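Local structure of GGDEF and EAL domain-containing protein (Vibrio cholerae O1 str. 2010EL-1786, 6PWK) at residues A[356-361]-A[389-394]; A[203-208]-A[408-413]. The protein binds the second messenger c-di-GMP through its EAL domain and probably acts as a receptor in the control of large adhesins and biofilm formation. All coordinates share one frame; numbering follows the deposited sequence.

Contact 1: A[356-361]-A[389-394]; sequences LDYLFT and ASRVET. With C2E (9,9'-[(2R,3R,3aS,5S,7aR,9R,10R,10aS,12S,14aR)-3,5,10,12-tetrahydroxy-5,12-dioxidooctahydro-2H,7H-difuro[3,2-d:3',2'-j][1,3,7,9,2,8]tetraoxadiphosphacyclododecine-2,9-diyl]bis(2-amino-1,9-dihydro-6H-purin-6-one)), chain C.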
loop_
_atom_site.group_PDB
_atom_site.type_symbol
_atom_site.label_atom_id
_atom_site.label_comp_id
_atom_site.label_asym_id
_atom_site.label_seq_id
_atom_site.Cartn_x
_atom_site.Cartn_y
_atom_site.Cartn_z
ATOM N N LEU A 356 19.329 1.326 -22.951
ATOM C CA LEU A 356 20.000 2.387 -22.214
ATOM C C LEU A 356 19.057 3.551 -21.935
ATOM O O LEU A 356 18.110 3.810 -22.682
ATOM C CB LEU A 356 21.216 2.887 -22.993
ATOM C CG LEU A 356 22.432 1.965 -23.051
ATOM C CD1 LEU A 356 23.450 2.495 -24.048
ATOM C CD2 LEU A 356 23.052 1.830 -21.673
ATOM N N ASP A 357 19.323 4.247 -20.833
ATOM C CA ASP A 357 18.643 5.503 -20.554
ATOM C C ASP A 357 18.910 6.484 -21.688
ATOM O O ASP A 357 20.057 6.666 -22.109
ATOM C CB ASP A 357 19.126 6.072 -19.217
ATOM C CG ASP A 357 18.338 7.292 -18.770
ATOM O OD1 ASP A 357 17.444 7.747 -19.516
ATOM O OD2 ASP A 357 18.611 7.796 -17.660
ATOM N N TYR A 358 17.845 7.111 -22.190
ATOM C CA TYR A 358 17.990 8.018 -23.322
ATOM C C TYR A 358 18.790 9.266 -22.979
ATOM O O TYR A 358 19.175 10.000 -23.894
ATOM C CB TYR A 358 16.616 8.409 -23.869
ATOM C CG TYR A 358 15.865 9.453 -23.069
ATOM C CD1 TYR A 358 15.054 9.091 -22.001
ATOM C CD2 TYR A 358 15.947 10.800 -23.401
ATOM C CE1 TYR A 358 14.358 10.043 -21.276
ATOM C CE2 TYR A 358 15.258 11.758 -22.684
ATOM C CZ TYR A 358 14.465 11.374 -21.623
ATOM O OH TYR A 358 13.777 12.326 -20.910
ATOM N N LEU A 359 19.047 9.522 -21.696
ATOM C CA LEU A 359 19.916 10.625 -21.311
ATOM C C LEU A 359 21.373 10.381 -21.680
ATOM O O LEU A 359 22.180 11.312 -21.587
ATOM C CB LEU A 359 19.796 10.891 -19.810
ATOM C CG LEU A 359 18.449 11.441 -19.340
ATOM C CD1 LEU A 359 18.450 11.653 -17.837
ATOM C CD2 LEU A 359 18.131 12.738 -20.065
ATOM N N PHE A 360 21.729 9.160 -22.090
ATOM C CA PHE A 360 23.097 8.892 -22.517
ATOM C C PHE A 360 23.377 9.439 -23.910
ATOM O O PHE A 360 24.529 9.755 -24.227
ATOM C CB PHE A 360 23.383 7.390 -22.469
ATOM C CG PHE A 360 23.558 6.852 -21.077
ATOM C CD1 PHE A 360 24.645 7.234 -20.307
ATOM C CD2 PHE A 360 22.644 5.961 -20.541
ATOM C CE1 PHE A 360 24.813 6.743 -19.027
ATOM C CE2 PHE A 360 22.807 5.464 -19.260
ATOM C CZ PHE A 360 23.893 5.857 -18.503
ATOM N N THR A 361 22.351 9.558 -24.750
ATOM C CA THR A 361 22.498 10.232 -26.034
ATOM C C THR A 361 22.402 11.748 -25.907
ATOM O O THR A 361 22.480 12.443 -26.924
ATOM C CB THR A 361 21.439 9.737 -27.023
ATOM O OG1 THR A 361 20.145 10.203 -26.619
ATOM C CG2 THR A 361 21.427 8.217 -27.077
ATOM N N ALA A 389 20.905 0.906 -27.387
ATOM C CA ALA A 389 20.893 2.354 -27.251
ATOM C C ALA A 389 19.517 2.895 -27.616
ATOM O O ALA A 389 18.834 2.368 -28.497
ATOM C CB ALA A 389 21.964 2.992 -28.134
ATOM N N SER A 390 19.114 3.961 -26.930
ATOM C CA SER A 390 17.740 4.437 -26.979
ATOM C C SER A 390 17.678 5.876 -27.467
ATOM O O SER A 390 18.493 6.716 -27.069
ATOM C CB SER A 390 17.078 4.328 -25.597
ATOM O OG SER A 390 15.746 4.812 -25.619
ATOM N N ARG A 391 16.697 6.146 -28.333
ATOM C CA ARG A 391 16.366 7.499 -28.785
ATOM C C ARG A 391 17.555 8.172 -29.475
ATOM O O ARG A 391 17.892 9.326 -29.205
ATOM C CB ARG A 391 15.833 8.341 -27.621
ATOM C CG ARG A 391 14.330 8.166 -27.425
ATOM C CD ARG A 391 13.889 8.032 -25.974
ATOM N NE ARG A 391 13.545 9.316 -25.371
ATOM C CZ ARG A 391 12.634 9.470 -24.415
ATOM N NH1 ARG A 391 11.966 8.419 -23.957
ATOM N NH2 ARG A 391 12.382 10.674 -23.923
ATOM N N VAL A 392 18.176 7.436 -30.392
ATOM C CA VAL A 392 19.305 7.944 -31.165
ATOM C C VAL A 392 18.764 8.772 -32.325
ATOM O O VAL A 392 18.013 8.265 -33.167
ATOM C CB VAL A 392 20.189 6.796 -31.671
ATOM C CG1 VAL A 392 21.504 7.341 -32.214
ATOM C CG2 VAL A 392 20.439 5.788 -30.562
ATOM N N GLU A 393 19.147 10.048 -32.372
ATOM C CA GLU A 393 18.651 10.994 -33.363
ATOM C C GLU A 393 19.660 11.342 -34.442
ATOM O O GLU A 393 19.271 11.539 -35.596
ATOM C CB GLU A 393 18.211 12.300 -32.688
ATOM C CG GLU A 393 17.116 12.160 -31.669
ATOM C CD GLU A 393 16.538 13.501 -31.258
ATOM O OE1 GLU A 393 15.317 13.707 -31.428
ATOM O OE2 GLU A 393 17.312 14.356 -30.780
ATOM N N THR A 394 20.942 11.451 -34.104
ATOM C CA THR A 394 21.939 11.989 -35.015
ATOM C C THR A 394 23.051 10.978 -35.255
ATOM O O THR A 394 23.273 10.059 -34.463
ATOM C CB THR A 394 22.545 13.289 -34.472
ATOM O OG1 THR A 394 23.369 12.996 -33.336
ATOM C CG2 THR A 394 21.447 14.259 -34.058
HETATM P P1 C2E C . 9.955 5.173 -23.775
HETATM O O2P C2E C . 10.108 3.746 -23.323
HETATM O O1P C2E C . 11.303 5.798 -23.553
HETATM O "O5'" C2E C . 9.710 5.276 -25.391
HETATM C "C5'" C2E C . 10.548 6.103 -26.128
HETATM C "C4'" C2E C . 9.804 7.456 -26.294
HETATM O "O4'" C2E C . 10.568 8.326 -26.885
HETATM C "C3'" C2E C . 8.607 7.313 -27.253
HETATM O "O3'" C2E C . 7.853 8.416 -27.097
HETATM C "C2'" C2E C . 9.320 7.407 -28.610
HETATM O "O2'" C2E C . 8.335 7.714 -29.686
HETATM C "C1'" C2E C . 10.031 8.478 -28.398
HETATM N N9 C2E C . 11.218 8.748 -29.169
HETATM C C8 C2E C . 11.403 7.524 -29.722
HETATM N N7 C2E C . 12.519 7.609 -30.490
HETATM C C5 C2E C . 13.008 8.841 -30.401
HETATM C C6 C2E C . 14.227 9.559 -31.007
HETATM O O6 C2E C . 14.975 9.006 -31.740
HETATM N N1 C2E C . 14.472 10.933 -30.690
HETATM C C2 C2E C . 13.603 11.667 -29.806
HETATM N N2 C2E C . 13.806 13.068 -29.447
HETATM N N3 C2E C . 12.464 10.957 -29.248
HETATM C C4 C2E C . 12.198 9.533 -29.573
HETATM P P11 C2E C . 6.253 8.067 -26.827
HETATM O O21 C2E C . 5.466 7.447 -27.950
HETATM O O11 C2E C . 5.579 9.386 -26.548
HETATM O O5A C2E C . 6.339 7.204 -25.421
HETATM C C5A C2E C . 6.622 8.014 -24.314
HETATM C C4A C2E C . 6.578 7.209 -23.078
HETATM O O4A C2E C . 5.349 6.831 -22.848
HETATM C C3A C2E C . 7.500 5.810 -23.252
HETATM O O3A C2E C . 8.923 6.073 -22.842
HETATM C C2A C2E C . 6.991 4.982 -22.508
HETATM O O2A C2E C . 7.603 5.071 -21.134
HETATM C C1A C2E C . 5.413 5.369 -22.469
HETATM N N91 C2E C . 4.735 4.622 -23.309
HETATM C C81 C2E C . 4.586 4.746 -24.637
HETATM N N71 C2E C . 3.796 3.728 -25.025
HETATM C C51 C2E C . 3.476 3.006 -23.955
HETATM C C61 C2E C . 2.622 1.755 -23.780
HETATM O O61 C2E C . 2.117 1.281 -24.733
HETATM N N11 C2E C . 2.437 1.167 -22.489
HETATM C C21 C2E C . 3.058 1.755 -21.336
HETATM N N21 C2E C . 2.866 1.153 -20.025
HETATM N N31 C2E C . 3.878 2.954 -21.516
HETATM C C41 C2E C . 4.065 3.563 -22.867
#

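Contact 2: A[203-208]-A[408-413]; sequences RYQAAN and VFQGFI. With C2E (9,9'-[(2R,3R,3aS,5S,7aR,9R,10R,10aS,12S,14aR)-3,5,10,12-tetrahydroxy-5,12-dioxidooctahydro-2H,7H-difuro[3,2-d:3',2'-j][1,3,7,9,2,8]tetraoxadiphosphacyclododecine-2,9-diyl]bis(2-amino-1,9-dihydro-6H-purin-6-one)), chain C.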
loop_
_atom_site.group_PDB
_atom_site.type_symbol
_atom_site.label_atom_id
_atom_site.label_comp_id
_atom_site.label_asym_id
_atom_site.label_seq_id
_atom_site.Cartn_x
_atom_site.Cartn_y
_atom_site.Cartn_z
ATOM N N ARG A 203 2.455 2.561 -32.845
ATOM C CA ARG A 203 3.659 2.745 -33.636
ATOM C C ARG A 203 4.670 1.668 -33.269
ATOM O O ARG A 203 4.758 1.255 -32.110
ATOM C CB ARG A 203 4.262 4.138 -33.410
ATOM C CG ARG A 203 3.394 5.277 -33.923
ATOM C CD ARG A 203 3.810 6.621 -33.339
ATOM N NE ARG A 203 5.259 6.764 -33.226
ATOM C CZ ARG A 203 5.896 7.029 -32.089
ATOM N NH1 ARG A 203 5.210 7.190 -30.963
ATOM N NH2 ARG A 203 7.216 7.144 -32.079
ATOM N N TYR A 204 5.428 1.210 -34.263
ATOM C CA TYR A 204 6.412 0.146 -34.079
ATOM C C TYR A 204 7.777 0.673 -34.502
ATOM O O TYR A 204 8.010 0.919 -35.691
ATOM C CB TYR A 204 6.035 -1.100 -34.883
ATOM C CG TYR A 204 4.653 -1.648 -34.589
ATOM C CD1 TYR A 204 3.531 -1.139 -35.231
ATOM C CD2 TYR A 204 4.471 -2.682 -33.680
ATOM C CE1 TYR A 204 2.267 -1.637 -34.970
ATOM C CE2 TYR A 204 3.211 -3.188 -33.412
ATOM C CZ TYR A 204 2.114 -2.662 -34.061
ATOM O OH TYR A 204 0.859 -3.163 -33.798
ATOM N N GLN A 205 8.679 0.838 -33.538
ATOM C CA GLN A 205 10.035 1.311 -33.796
ATOM C C GLN A 205 10.999 0.141 -33.650
ATOM O O GLN A 205 11.061 -0.489 -32.589
ATOM C CB GLN A 205 10.417 2.445 -32.846
ATOM C CG GLN A 205 11.695 3.167 -33.244
ATOM C CD GLN A 205 12.069 4.273 -32.280
ATOM O OE1 GLN A 205 12.050 4.086 -31.063
ATOM N NE2 GLN A 205 12.410 5.437 -32.820
ATOM N N ALA A 206 11.751 -0.139 -34.709
ATOM C CA ALA A 206 12.627 -1.301 -34.731
ATOM C C ALA A 206 13.960 -1.000 -34.058
ATOM O O ALA A 206 14.562 0.055 -34.275
ATOM C CB ALA A 206 12.861 -1.762 -36.168
ATOM N N ALA A 207 14.413 -1.941 -33.232
ATOM C CA ALA A 207 15.744 -1.902 -32.636
ATOM C C ALA A 207 16.644 -2.811 -33.465
ATOM O O ALA A 207 16.506 -4.037 -33.420
ATOM C CB ALA A 207 15.702 -2.342 -31.175
ATOM N N ASN A 208 17.559 -2.210 -34.221
ATOM C CA ASN A 208 18.366 -2.929 -35.196
ATOM C C ASN A 208 19.833 -2.934 -34.794
ATOM O O ASN A 208 20.334 -1.985 -34.182
ATOM C CB ASN A 208 18.229 -2.316 -36.596
ATOM C CG ASN A 208 16.821 -2.418 -37.144
ATOM O OD1 ASN A 208 16.042 -3.277 -36.733
ATOM N ND2 ASN A 208 16.487 -1.542 -38.082
ATOM N N VAL A 408 22.780 -3.128 -30.496
ATOM C CA VAL A 408 21.669 -2.700 -31.335
ATOM C C VAL A 408 21.273 -1.279 -30.948
ATOM O O VAL A 408 21.502 -0.831 -29.819
ATOM C CB VAL A 408 20.464 -3.672 -31.240
ATOM C CG1 VAL A 408 20.842 -4.920 -30.458
ATOM C CG2 VAL A 408 19.245 -3.010 -30.632
ATOM N N PHE A 409 20.688 -0.561 -31.909
ATOM C CA PHE A 409 20.348 0.845 -31.749
ATOM C C PHE A 409 18.890 1.074 -32.119
ATOM O O PHE A 409 18.311 0.337 -32.922
ATOM C CB PHE A 409 21.253 1.736 -32.616
ATOM C CG PHE A 409 22.720 1.490 -32.412
ATOM C CD1 PHE A 409 23.363 0.455 -33.074
ATOM C CD2 PHE A 409 23.459 2.294 -31.560
ATOM C CE1 PHE A 409 24.712 0.224 -32.886
ATOM C CE2 PHE A 409 24.809 2.070 -31.370
ATOM C CZ PHE A 409 25.435 1.034 -32.033
ATOM N N GLN A 410 18.305 2.113 -31.528
ATOM C CA GLN A 410 16.908 2.456 -31.750
ATOM C C GLN A 410 16.764 3.970 -31.738
ATOM O O GLN A 410 17.429 4.656 -30.958
ATOM C CB GLN A 410 16.004 1.820 -30.681
ATOM C CG GLN A 410 14.512 1.975 -30.937
ATOM C CD GLN A 410 13.660 1.318 -29.864
ATOM O OE1 GLN A 410 14.163 0.567 -29.028
ATOM N NE2 GLN A 410 12.363 1.601 -29.884
ATOM N N GLY A 411 15.907 4.485 -32.600
ATOM C CA GLY A 411 15.678 5.915 -32.661
ATOM C C GLY A 411 15.307 6.348 -34.065
ATOM O O GLY A 411 15.168 5.539 -34.979
ATOM N N PHE A 412 15.159 7.668 -34.213
ATOM C CA PHE A 412 14.716 8.231 -35.485
ATOM C C PHE A 412 15.790 8.126 -36.560
ATOM O O PHE A 412 15.464 8.069 -37.752
ATOM C CB PHE A 412 14.294 9.689 -35.293
ATOM C CG PHE A 412 13.066 9.857 -34.439
ATOM C CD1 PHE A 412 12.111 8.855 -34.368
ATOM C CD2 PHE A 412 12.866 11.017 -33.707
ATOM C CE1 PHE A 412 10.982 9.007 -33.585
ATOM C CE2 PHE A 412 11.738 11.173 -32.921
ATOM C CZ PHE A 412 10.795 10.167 -32.860
ATOM N N ILE A 413 17.066 8.096 -36.171
ATOM C CA ILE A 413 18.129 7.985 -37.164
ATOM C C ILE A 413 18.234 6.572 -37.725
ATOM O O ILE A 413 18.712 6.396 -38.853
ATOM C CB ILE A 413 19.482 8.432 -36.586
ATOM C CG1 ILE A 413 20.447 8.778 -37.723
ATOM C CG2 ILE A 413 20.063 7.365 -35.667
ATOM C CD1 ILE A 413 21.899 8.560 -37.390
HETATM P P1 C2E C . 9.955 5.173 -23.775
HETATM O O2P C2E C . 10.108 3.746 -23.323
HETATM O O1P C2E C . 11.303 5.798 -23.553
HETATM O "O5'" C2E C . 9.710 5.276 -25.391
HETATM C "C5'" C2E C . 10.548 6.103 -26.128
HETATM C "C4'" C2E C . 9.804 7.456 -26.294
HETATM O "O4'" C2E C . 10.568 8.326 -26.885
HETATM C "C3'" C2E C . 8.607 7.313 -27.253
HETATM O "O3'" C2E C . 7.853 8.416 -27.097
HETATM C "C2'" C2E C . 9.320 7.407 -28.610
HETATM O "O2'" C2E C . 8.335 7.714 -29.686
HETATM C "C1'" C2E C . 10.031 8.478 -28.398
HETATM N N9 C2E C . 11.218 8.748 -29.169
HETATM C C8 C2E C . 11.403 7.524 -29.722
HETATM N N7 C2E C . 12.519 7.609 -30.490
HETATM C C5 C2E C . 13.008 8.841 -30.401
HETATM C C6 C2E C . 14.227 9.559 -31.007
HETATM O O6 C2E C . 14.975 9.006 -31.740
HETATM N N1 C2E C . 14.472 10.933 -30.690
HETATM C C2 C2E C . 13.603 11.667 -29.806
HETATM N N2 C2E C . 13.806 13.068 -29.447
HETATM N N3 C2E C . 12.464 10.957 -29.248
HETATM C C4 C2E C . 12.198 9.533 -29.573
HETATM P P11 C2E C . 6.253 8.067 -26.827
HETATM O O21 C2E C . 5.466 7.447 -27.950
HETATM O O11 C2E C . 5.579 9.386 -26.548
HETATM O O5A C2E C . 6.339 7.204 -25.421
HETATM C C5A C2E C . 6.622 8.014 -24.314
HETATM C C4A C2E C . 6.578 7.209 -23.078
HETATM O O4A C2E C . 5.349 6.831 -22.848
HETATM C C3A C2E C . 7.500 5.810 -23.252
HETATM O O3A C2E C . 8.923 6.073 -22.842
HETATM C C2A C2E C . 6.991 4.982 -22.508
HETATM O O2A C2E C . 7.603 5.071 -21.134
HETATM C C1A C2E C . 5.413 5.369 -22.469
HETATM N N91 C2E C . 4.735 4.622 -23.309
HETATM C C81 C2E C . 4.586 4.746 -24.637
HETATM N N71 C2E C . 3.796 3.728 -25.025
HETATM C C51 C2E C . 3.476 3.006 -23.955
HETATM C C61 C2E C . 2.622 1.755 -23.780
HETATM O O61 C2E C . 2.117 1.281 -24.733
HETATM N N11 C2E C . 2.437 1.167 -22.489
HETATM C C21 C2E C . 3.058 1.755 -21.336
HETATM N N21 C2E C . 2.866 1.153 -20.025
HETATM N N31 C2E C . 3.878 2.954 -21.516
HETATM C C41 C2E C . 4.065 3.563 -22.867
#

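Contact 1: A[356-361]-A[389-394]
Arg-391 lays its guanidinium flat on the ring of Tyr-358, the two planes only 15° apart and their centres 3.4 Å from each other. This is a cation-pi stack: NH2 sits over the middle of the ring, while Arg-391 NE lies 3.3 Å from Tyr-358 CG. The tyrosine holds that CG between its backbone N and carbonyl carbon (chi1 78°), which puts it against the arginine NE. The opposite face of the guanidinium is taken by the C2E ribose, whose O4' lies toward the rim, so the cation is sandwiched between phenol and sugar. At its edge, in plane, NH1 reaches phosphate oxygen O1P of C2E at 2.7 Å, a weak bond, the N-H...O angle being 122°. The arginine chain is bent at chi2 and chi3; its CG rests 3.3 Å from C2E C4, in the guanine. Two residues on, Glu-393 OE1 accepts from the same base, from N2 at 2.6 Å and more weakly from N1 at 3.0 Å. On the other segment Thr-361 OG1 donates to Tyr-358 O at 2.9 Å. The methyl CG2 of that threonine packs against the backbone of Ser-390. The phenol OH is bonded to Glu-167, in the loop between helix 148-164 and strand 171-174 of the GGDEF domain, which places the stack where the two domains meet. The segments follow on from the neighbouring parallel strands 353-356 and 386-389; Leu-356 packs on helix 367-382, and Ala-389, Thr-361 and Val-392 on helix 395-402.

Contact 2: A[203-208]-A[408-413]
Gln-410 NE2 is held by two acceptors, OE1 of Gln-205 across the contact at 2.8 Å and OE1 of Glu-218, a magnesium ligand. The two side-chain amides stand nearly perpendicular, planes 85° apart, and the bond between them is bent, tilted out of both. Lys-355 NZ meets the other end of the Gln-410 amide at OE1, and with both ends engaged its rotation is fixed. Gln-205 keeps CG anti to its backbone N in an extended chain, and while its OE1 faces Gln-410 its NE2 donates to N7 of the C2E guanine at 3.2 Å. The neighbouring O6 of that base accepts from the backbone N of Phe-412 at 2.8 Å. Just before it, Gly-411 has backbone angles (phi 150°) at which a CB would be jammed against the preceding carbonyl O, and a CB would also crowd C2E O6. The phenyl ring of Phe-412 then lies with one face against the guanine, C6 offset toward its rim. Farther back on the strand, Arg-203 meets the ribose edge-on: NH2 gives O2' an almost straight bond (173°) of 2.7 Å, and NH1 reaches phosphate oxygen O21 at 3.0 Å. At the other end, Asn-208 and Phe-409 form an antiparallel hydrogen-bonded pair, with Asn-208 N to Phe-409 O at 3.0 Å and Phe-409 N to Asn-208 O at 2.7 Å. Ala-207 CB rests on Val-408 CG2, 3.6 Å away, beside this pair. Bonds to N7 and O6 read the Hoogsteen edge of the base, consistent with selection for guanine, and the paired glutamines form a chain of hydrogen bonds from the base to Glu-218, which may couple the nucleotide and magnesium sites.

How the contacts relate
Contacts 1 and 2, centres about 11 Å apart, lie in the EAL domain, whose family fold is a TIM-like barrel. Along the chain the order is 203-208, 356-361, 389-394, 408-413, which nests contact 1 within the loop closed by contact 2. Strands 353-356, 386-389, 408-409 and 200-209 are successive neighbours, parallel until the last, which runs antiparallel to 408-409. Probable backbone bonds from Ala-389 N to Val-408 O and from Val-392 N to Gln-410 O join the contacts directly. Both touch the same guanine of one c-di-GMP, Arg-391 and Phe-412 on its opposite faces, so the two contacts supply neighbouring parts of one nucleotide pocket.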